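Long-range contacts in pseudoalteromonas arctica PAMC 21717 (Pseudoalteromonas arctica, PDB 5YL7), which is a cold-active serine protease of the subtilase family that hydrolyses peptide bonds and has been studied as a laundry detergent enzyme: residues A[40-45]-A[96-101]; A[82-87]-A[134-139]; A[181-186]-A[214-219]. All blocks are in the same frame, centred on the assembly; numbering follows the deposited sequence.

Interaction 1 (A[40-45]-A[96-101]); sequences LDTGYR and NSSWHG
D41 and H100 meet through a hydrogen bond in which ND1 of H100 donates to OD1 of D41, 2.7 Å away and nearly straight at 165°. OD1 receives it on its syn lone pair, on the side facing the other oxygen, and lies almost in the ring plane, so the carboxylate approaches the imidazole at its edge. The two planes are turned 33° apart, and OD2 adds a weak second bond from the same ND1. The anti lone pair of OD1 of D41 takes the backbone N of T42 at 2.8 Å; two donors thus grip one oxygen and fix the rotation of the carboxylate. The first torsion of H100 sets CG anti to the backbone N (chi1 -174°). The ring edge at ND1 faces D41, while NE2 is hydrogen-bonded to S281 OG.

A second hydrogen bond joins the start of the helix to T42: G101 N donates to T42 OG1 at 2.9 Å, and that hydroxyl also pairs with the carboxylate OD2 of D79. On the helix side, H100 N bonds to S98 OG, an ST turn leading into helix 100-109.

Close packing accompanies these bonds. G101 CA lies 3.2 Å from G43 O in a CA-H...O contact, and a side chain at G101 would run into that carbonyl, consistent with a glycine there. One water lies 2.9 Å from both G43 O and G101 O, each bond weak. Farther out, the aliphatic part of R45 rests against the indole of W99, with R45 CD 3.9 Å from W99 CZ3, while R45 NH2 is hydrogen-bonded to the carbonyl O of D79, and W99 NE1 to that of G265.

A strand end supplying the aspartate and a helix start supplying the histidine are the arrangement of the subtilisin-like fold; with S281 the geometry is consistent with the Ser-His-Asp charge relay of subtilases.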
loop_
_atom_site.group_PDB
_atom_site.type_symbol
_atom_site.label_atom_id
_atom_site.label_comp_id
_atom_site.label_asym_id
_atom_site.label_seq_id
_atom_site.Cartn_x
_atom_site.Cartn_y
_atom_site.Cartn_z
ATOM N N LEU A 40 3.525 -3.494 4.559
ATOM C CA LEU A 40 4.448 -4.627 4.410
ATOM C C LEU A 40 5.154 -4.454 3.109
ATOM O O LEU A 40 4.512 -4.597 2.057
ATOM C CB LEU A 40 3.674 -5.951 4.467
ATOM C CG LEU A 40 3.392 -6.507 5.856
ATOM C CD1 LEU A 40 2.527 -5.564 6.676
ATOM C CD2 LEU A 40 2.674 -7.851 5.737
ATOM N N ASP A 41 6.429 -4.077 3.114
ATOM C CA ASP A 41 7.060 -3.543 1.919
ATOM C C ASP A 41 8.545 -3.591 2.089
ATOM O O ASP A 41 9.113 -4.408 2.876
ATOM C CB ASP A 41 6.440 -2.149 1.611
ATOM C CG ASP A 41 6.368 -1.851 0.202
ATOM O OD1 ASP A 41 7.418 -1.740 -0.463
ATOM O OD2 ASP A 41 5.275 -1.616 -0.341
ATOM N N THR A 42 9.251 -2.675 1.391
ATOM C CA THR A 42 10.709 -2.645 1.396
ATOM C C THR A 42 11.308 -1.946 2.624
ATOM O O THR A 42 12.532 -1.864 2.720
ATOM C CB THR A 42 11.267 -2.006 0.093
ATOM O OG1 THR A 42 10.909 -0.582 0.122
ATOM C CG2 THR A 42 10.710 -2.621 -1.140
ATOM N N GLY A 43 10.457 -1.459 3.513
ATOM C CA GLY A 43 10.867 -0.570 4.556
ATOM C C GLY A 43 10.629 0.855 4.254
ATOM O O GLY A 43 9.921 1.174 3.279
ATOM N N TYR A 44 11.190 1.770 5.021
ATOM C CA TYR A 44 10.965 3.220 4.823
ATOM C C TYR A 44 12.251 4.009 5.026
ATOM O O TYR A 44 13.167 3.510 5.705
ATOM C CB TYR A 44 9.876 3.734 5.745
ATOM C CG TYR A 44 10.300 3.865 7.170
ATOM C CD1 TYR A 44 10.560 2.791 8.009
ATOM C CD2 TYR A 44 10.559 5.110 7.755
ATOM C CE1 TYR A 44 11.039 2.946 9.246
ATOM C CE2 TYR A 44 11.036 5.255 9.009
ATOM C CZ TYR A 44 11.270 4.184 9.758
ATOM O OH TYR A 44 11.753 4.284 11.045
ATOM N N ARG A 45 12.266 5.222 4.470
ATOM C CA ARG A 45 13.218 6.225 4.956
ATOM C C ARG A 45 12.467 7.240 5.732
ATOM O O ARG A 45 11.260 7.514 5.480
ATOM C CB ARG A 45 13.958 6.878 3.803
ATOM C CG ARG A 45 14.811 5.975 2.970
ATOM C CD ARG A 45 15.737 5.089 3.718
ATOM N NE ARG A 45 16.544 5.813 4.702
ATOM C CZ ARG A 45 17.309 5.187 5.615
ATOM N NH1 ARG A 45 17.900 5.918 6.545
ATOM N NH2 ARG A 45 17.429 3.905 5.594
ATOM N N ASN A 96 18.234 0.338 -9.893
ATOM C CA ASN A 96 18.362 1.247 -8.738
ATOM C C ASN A 96 17.387 0.918 -7.650
ATOM O O ASN A 96 16.439 0.140 -7.834
ATOM C CB ASN A 96 18.132 2.672 -9.224
ATOM C CG ASN A 96 19.287 3.251 -10.060
ATOM O OD1 ASN A 96 20.357 2.700 -10.117
ATOM N ND2 ASN A 96 19.101 4.503 -10.459
ATOM N N SER A 97 17.636 1.474 -6.477
ATOM C CA SER A 97 16.706 1.226 -5.353
ATOM C C SER A 97 15.366 1.786 -5.672
ATOM O O SER A 97 15.171 2.812 -6.202
ATOM C CB SER A 97 17.311 1.873 -4.105
ATOM O OG SER A 97 18.459 1.193 -3.662
ATOM N N SER A 98 14.372 1.014 -5.232
ATOM C CA SER A 98 12.975 1.347 -5.475
ATOM C C SER A 98 12.394 2.387 -4.552
ATOM O O SER A 98 11.464 3.111 -4.877
ATOM C CB SER A 98 12.063 0.091 -5.363
ATOM O OG SER A 98 12.008 -0.401 -4.063
ATOM N N TRP A 99 12.885 2.392 -3.313
ATOM C CA TRP A 99 12.237 3.178 -2.218
ATOM C C TRP A 99 10.729 2.963 -2.199
ATOM O O TRP A 99 9.953 3.807 -1.817
ATOM C CB TRP A 99 12.582 4.653 -2.250
ATOM C CG TRP A 99 14.030 4.851 -2.449
ATOM C CD1 TRP A 99 14.672 5.431 -3.527
ATOM C CD2 TRP A 99 15.079 4.418 -1.567
ATOM N NE1 TRP A 99 16.035 5.385 -3.362
ATOM C CE2 TRP A 99 16.331 4.772 -2.172
ATOM C CE3 TRP A 99 15.138 3.799 -0.308
ATOM C CZ2 TRP A 99 17.542 4.406 -1.601
ATOM C CZ3 TRP A 99 16.318 3.422 0.211
ATOM C CH2 TRP A 99 17.544 3.762 -0.431
ATOM N N HIS A 100 10.324 1.674 -2.511
ATOM C CA HIS A 100 8.925 1.416 -2.763
ATOM C C HIS A 100 8.093 1.628 -1.510
ATOM O O HIS A 100 6.997 2.217 -1.576
ATOM C CB HIS A 100 8.853 -0.033 -3.344
ATOM C CG HIS A 100 7.528 -0.439 -3.797
ATOM N ND1 HIS A 100 6.665 -1.125 -3.022
ATOM C CD2 HIS A 100 6.961 -0.385 -5.043
ATOM C CE1 HIS A 100 5.653 -1.518 -3.748
ATOM N NE2 HIS A 100 5.795 -1.105 -4.942
ATOM N N GLY A 101 8.608 1.141 -0.375
ATOM C CA GLY A 101 7.870 1.277 0.828
ATOM C C GLY A 101 7.700 2.718 1.349
ATOM O O GLY A 101 6.718 3.016 2.018
HETATM O O HOH W 1 7.194 1.354 4.369
#

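Interaction 2 (A[82-87]-A[134-139]); sequences DAVAAN and GKCGGL
K135 sets out with CG anti to its carbonyl carbon (chi1 -70°), and a bend at chi3 of 71° turns CE back to within 3.5 Å of A83 O. V84 answers with CG1 anti to its own carbonyl carbon, which brings this methyl 3.9 Å from K135 CB; the two side chains run alongside in opposite senses. CG1 of V84 also lies 4.0 Å from C136 SG, the sulfur that is disulfide-bonded to C89, so one methyl packs on both the lysine stem and the bridge. Beyond the aliphatic part of the chain, K135 NZ forms a salt bridge with E88. An alanine in place of K135 would probably leave E88 without this positive partner and open a gap beside A83 O where CG, CD and CE had lain, with the contact of CE on V84 CG1 lost as well.

The polar links run through water. One molecule donates to D82 OD2 and to G134 O, each at 2.8 Å, while S98 OG is bonded to that same carboxylate oxygen. Another donates to D82 O and accepts from C136 N at 2.9 Å. G134 to G137 form a type II beta turn whose ends are tied by paired backbone bonds, and it presents K135 and C136 to the 82-87 loop. Two surface loops are therefore joined by aliphatic contact, bridging waters and a flanking disulfide, and the ammonium charge is probably balanced by the nearby glutamate.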
loop_
_atom_site.group_PDB
_atom_site.type_symbol
_atom_site.label_atom_id
_atom_site.label_comp_id
_atom_site.label_asym_id
_atom_site.label_seq_id
_atom_site.Cartn_x
_atom_site.Cartn_y
_atom_site.Cartn_z
ATOM N N ASP A 82 17.273 -1.367 -2.017
ATOM C CA ASP A 82 17.125 -2.699 -2.692
ATOM C C ASP A 82 17.731 -2.749 -4.059
ATOM O O ASP A 82 17.475 -3.690 -4.836
ATOM C CB ASP A 82 15.661 -3.184 -2.636
ATOM C CG ASP A 82 14.772 -2.362 -3.449
ATOM O OD1 ASP A 82 15.230 -1.451 -4.171
ATOM O OD2 ASP A 82 13.538 -2.510 -3.438
ATOM N N ALA A 83 18.591 -1.801 -4.388
ATOM C CA ALA A 83 19.326 -1.830 -5.636
ATOM C C ALA A 83 20.062 -3.136 -5.786
ATOM O O ALA A 83 20.612 -3.678 -4.857
ATOM C CB ALA A 83 20.372 -0.692 -5.733
ATOM N N VAL A 84 20.075 -3.586 -7.063
ATOM C CA VAL A 84 20.786 -4.837 -7.424
ATOM C C VAL A 84 21.660 -4.579 -8.679
ATOM O O VAL A 84 21.280 -3.915 -9.591
ATOM C CB VAL A 84 19.801 -6.022 -7.607
ATOM C CG1 VAL A 84 19.293 -6.496 -6.281
ATOM C CG2 VAL A 84 18.743 -5.698 -8.569
ATOM N N ALA A 85 22.728 -5.349 -8.679
ATOM C CA ALA A 85 23.629 -5.375 -9.883
ATOM C C ALA A 85 23.083 -6.343 -10.869
ATOM O O ALA A 85 22.264 -7.217 -10.507
ATOM C CB ALA A 85 24.960 -5.804 -9.416
ATOM N N ALA A 86 23.563 -6.231 -12.128
ATOM C CA ALA A 86 23.158 -7.197 -13.150
ATOM C C ALA A 86 23.435 -8.648 -12.713
ATOM O O ALA A 86 24.436 -8.915 -12.044
ATOM C CB ALA A 86 23.984 -6.960 -14.429
ATOM N N ASN A 87 22.415 -9.467 -12.888
ATOM C CA ASN A 87 22.506 -10.907 -12.508
ATOM C C ASN A 87 22.633 -11.240 -11.053
ATOM O O ASN A 87 22.667 -12.401 -10.657
ATOM C CB ASN A 87 23.695 -11.608 -13.232
ATOM C CG ASN A 87 23.639 -11.427 -14.692
ATOM O OD1 ASN A 87 22.595 -11.610 -15.260
ATOM N ND2 ASN A 87 24.722 -10.926 -15.290
ATOM N N GLY A 134 13.538 -6.995 0.284
ATOM C CA GLY A 134 14.870 -6.444 0.097
ATOM C C GLY A 134 15.405 -6.677 -1.252
ATOM O O GLY A 134 14.694 -6.648 -2.270
ATOM N N LYS A 135 16.731 -6.897 -1.324
ATOM C CA LYS A 135 17.325 -7.121 -2.664
ATOM C C LYS A 135 16.785 -8.398 -3.299
ATOM O O LYS A 135 16.852 -9.458 -2.616
ATOM C CB LYS A 135 18.827 -7.256 -2.530
ATOM C CG LYS A 135 19.521 -5.941 -2.161
ATOM C CD LYS A 135 20.980 -6.138 -1.803
ATOM C CE LYS A 135 21.781 -6.467 -3.002
ATOM N NZ LYS A 135 23.270 -6.572 -2.678
ATOM N N CYS A 136 16.243 -8.272 -4.467
ATOM C CA CYS A 136 15.673 -9.423 -5.244
ATOM C C CYS A 136 14.295 -9.773 -4.741
ATOM O O CYS A 136 13.671 -10.722 -5.341
ATOM C CB CYS A 136 16.557 -10.685 -5.234
ATOM S SG CYS A 136 18.220 -10.337 -5.808
ATOM N N GLY A 137 13.662 -9.041 -3.829
ATOM C CA GLY A 137 12.297 -9.309 -3.412
ATOM C C GLY A 137 12.267 -9.806 -2.009
ATOM O O GLY A 137 13.003 -9.414 -1.136
ATOM N N GLY A 138 11.260 -10.688 -1.698
ATOM C CA GLY A 138 11.043 -11.244 -0.392
ATOM C C GLY A 138 10.586 -12.692 -0.382
ATOM O O GLY A 138 10.115 -13.154 -1.395
ATOM N N LEU A 139 10.801 -13.290 0.742
ATOM C CA LEU A 139 10.442 -14.706 0.961
ATOM C C LEU A 139 9.011 -14.821 1.455
ATOM O O LEU A 139 8.618 -14.095 2.393
ATOM C CB LEU A 139 11.366 -15.248 1.990
ATOM C CG LEU A 139 11.338 -16.747 2.317
ATOM C CD1 LEU A 139 11.579 -17.617 1.056
ATOM C CD2 LEU A 139 12.378 -17.132 3.395
HETATM O O HOH W 2 12.520 -5.059 -2.909
HETATM O O HOH W 3 15.739 -5.682 -5.686
#

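Interaction 3 (A[181-186]-A[214-219]); sequences TTQNAI and NCNGVV. With CA (calcium ion), chain F.
The contact includes part of a calcium site: Q183 and I186 of helix 180-191 grip the loop that leads into strand 219-224, and V218 of that loop is a ligand of the metal. Q183 makes its grip with the amide: OE1 accepts from N216 N at 2.8 Å, the N-H meeting a lone pair of this oxygen within the plane of the amide, and NE2 donates to N216 O at 2.9 Å with an almost straight 178° bond. For the second bond the donor stands above the plane of the N216 carbonyl, while N216 O itself lies in the amide plane of Q183. One flat group thus reads both the N-H and the C=O of a single residue, and the pair of bonds fixes which way the amide is flipped. A bend at chi2 (66°) turns CD of Q183 toward N216. NE2 also bonds to N187.

Beside this, I186 CD1 packs 3.6 Å from C215 CB and 3.8 Å from V218 CG1, the side chains of I186 and V218 set nearly perpendicular. T182 CG2 touches C215 SG, the sulfur disulfide-bonded to C178.

V218 O binds the calcium at 2.3 Å, with D241, E307 and waters as further ligands; one of those waters also links C215 O and V218 N. Helix 180-191 meets helix 140-150 through T181, T182 and A185, while V218 reaches strand 195-199 through I198.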
loop_
_atom_site.group_PDB
_atom_site.type_symbol
_atom_site.label_atom_id
_atom_site.label_comp_id
_atom_site.label_asym_id
_atom_site.label_seq_id
_atom_site.Cartn_x
_atom_site.Cartn_y
_atom_site.Cartn_z
ATOM N N THR A 181 0.839 -21.172 3.651
ATOM C CA THR A 181 1.534 -20.359 4.651
ATOM C C THR A 181 0.892 -18.937 4.588
ATOM O O THR A 181 0.651 -18.350 5.617
ATOM C CB THR A 181 3.008 -20.276 4.274
ATOM O OG1 THR A 181 3.551 -21.617 4.353
ATOM C CG2 THR A 181 3.832 -19.389 5.203
ATOM N N THR A 182 0.698 -18.400 3.388
ATOM C CA THR A 182 0.137 -17.074 3.258
ATOM C C THR A 182 -1.332 -17.039 3.724
ATOM O O THR A 182 -1.704 -16.133 4.456
ATOM C CB THR A 182 0.257 -16.566 1.839
ATOM O OG1 THR A 182 1.654 -16.702 1.443
ATOM C CG2 THR A 182 -0.187 -15.152 1.705
ATOM N N GLN A 183 -2.157 -17.974 3.287
ATOM C CA GLN A 183 -3.553 -17.979 3.685
ATOM C C GLN A 183 -3.667 -18.137 5.182
ATOM O O GLN A 183 -4.509 -17.484 5.795
ATOM C CB GLN A 183 -4.303 -19.093 2.962
ATOM C CG GLN A 183 -5.794 -19.061 3.213
ATOM C CD GLN A 183 -6.436 -17.825 2.607
ATOM O OE1 GLN A 183 -6.472 -17.690 1.329
ATOM N NE2 GLN A 183 -6.955 -16.916 3.394
ATOM N N ASN A 184 -2.849 -18.959 5.783
ATOM C CA ASN A 184 -2.866 -19.109 7.258
ATOM C C ASN A 184 -2.630 -17.794 7.972
ATOM O O ASN A 184 -3.272 -17.417 8.948
ATOM C CB ASN A 184 -1.838 -20.164 7.731
ATOM C CG ASN A 184 -2.209 -21.588 7.461
ATOM O OD1 ASN A 184 -3.351 -21.913 7.230
ATOM N ND2 ASN A 184 -1.199 -22.417 7.460
ATOM N N ALA A 185 -1.624 -17.066 7.450
ATOM C CA ALA A 185 -1.296 -15.744 8.033
ATOM C C ALA A 185 -2.449 -14.729 7.904
ATOM O O ALA A 185 -2.792 -14.010 8.840
ATOM C CB ALA A 185 -0.007 -15.250 7.429
ATOM N N ILE A 186 -3.033 -14.675 6.684
ATOM C CA ILE A 186 -4.179 -13.854 6.429
ATOM C C ILE A 186 -5.339 -14.194 7.367
ATOM O O ILE A 186 -6.001 -13.307 7.887
ATOM C CB ILE A 186 -4.572 -13.922 4.970
ATOM C CG1 ILE A 186 -3.461 -13.258 4.137
ATOM C CG2 ILE A 186 -5.942 -13.329 4.669
ATOM C CD1 ILE A 186 -3.641 -13.527 2.657
ATOM N N ASN A 214 -4.866 -13.246 -4.928
ATOM C CA ASN A 214 -5.733 -14.401 -5.126
ATOM C C ASN A 214 -5.981 -15.192 -3.867
ATOM O O ASN A 214 -6.721 -16.191 -3.926
ATOM C CB ASN A 214 -5.200 -15.266 -6.272
ATOM C CG ASN A 214 -3.886 -15.907 -5.972
ATOM O OD1 ASN A 214 -3.311 -15.722 -4.901
ATOM N ND2 ASN A 214 -3.358 -16.697 -6.946
ATOM N N CYS A 215 -5.498 -14.748 -2.720
ATOM C CA CYS A 215 -5.845 -15.417 -1.457
ATOM C C CYS A 215 -7.276 -15.059 -1.138
ATOM O O CYS A 215 -7.939 -14.159 -1.682
ATOM C CB CYS A 215 -4.937 -14.928 -0.387
ATOM S SG CYS A 215 -3.191 -15.328 -0.638
ATOM N N ASN A 216 -7.912 -15.818 -0.222
ATOM C CA ASN A 216 -9.238 -15.564 0.252
ATOM C C ASN A 216 -9.229 -14.599 1.431
ATOM O O ASN A 216 -8.279 -14.571 2.210
ATOM C CB ASN A 216 -10.021 -16.829 0.590
ATOM C CG ASN A 216 -10.209 -17.718 -0.602
ATOM O OD1 ASN A 216 -10.637 -17.200 -1.660
ATOM N ND2 ASN A 216 -9.828 -18.965 -0.543
ATOM N N GLY A 217 -10.301 -13.836 1.566
ATOM C CA GLY A 217 -10.447 -12.890 2.682
ATOM C C GLY A 217 -9.644 -11.631 2.593
ATOM O O GLY A 217 -9.301 -11.073 3.619
ATOM N N VAL A 218 -9.371 -11.182 1.368
ATOM C CA VAL A 218 -8.573 -9.974 1.137
ATOM C C VAL A 218 -9.322 -9.045 0.272
ATOM O O VAL A 218 -10.212 -9.424 -0.486
ATOM C CB VAL A 218 -7.190 -10.319 0.523
ATOM C CG1 VAL A 218 -6.439 -11.360 1.361
ATOM C CG2 VAL A 218 -7.259 -10.786 -0.895
ATOM N N VAL A 219 -8.904 -7.782 0.305
ATOM C CA VAL A 219 -9.426 -6.752 -0.625
ATOM C C VAL A 219 -8.370 -6.612 -1.730
ATOM O O VAL A 219 -7.301 -6.023 -1.507
ATOM C CB VAL A 219 -9.655 -5.415 0.063
ATOM C CG1 VAL A 219 -10.244 -4.418 -0.867
ATOM C CG2 VAL A 219 -10.514 -5.583 1.334
HETATM CA CA CA F . -12.017 -10.195 -1.720
HETATM O O HOH W 4 -10.616 -12.284 -1.395
HETATM O O HOH W 5 -13.082 -10.854 -4.299
HETATM O O HOH W 6 -13.988 -11.445 -2.192
HETATM O O HOH W 7 -11.165 -11.084 -3.840
HETATM O O HOH W 8 -12.490 -11.259 0.523
#

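Overall arrangement
Interaction 1 is the buried contact of the three, interaction 2 lies at the surface, and interaction 3 is partly buried. Chemistry follows place: direct side-chain hydrogen bonds, one of them taking a backbone N-H, mark the first, waters and aliphatic packing the second, and a side-chain amide, apolar groups and a bound calcium the third. Interactions 1 and 2 touch through S97 and S98, which meet the 82-87 loop, and their segments alternate along the chain. Interaction 3 comes later in the sequence, its centre about 23 Å from that of interaction 1. Segments 40-45 and 214-219 each reach a strand of the parallel sheet, whereas interaction 2 joins loops alone.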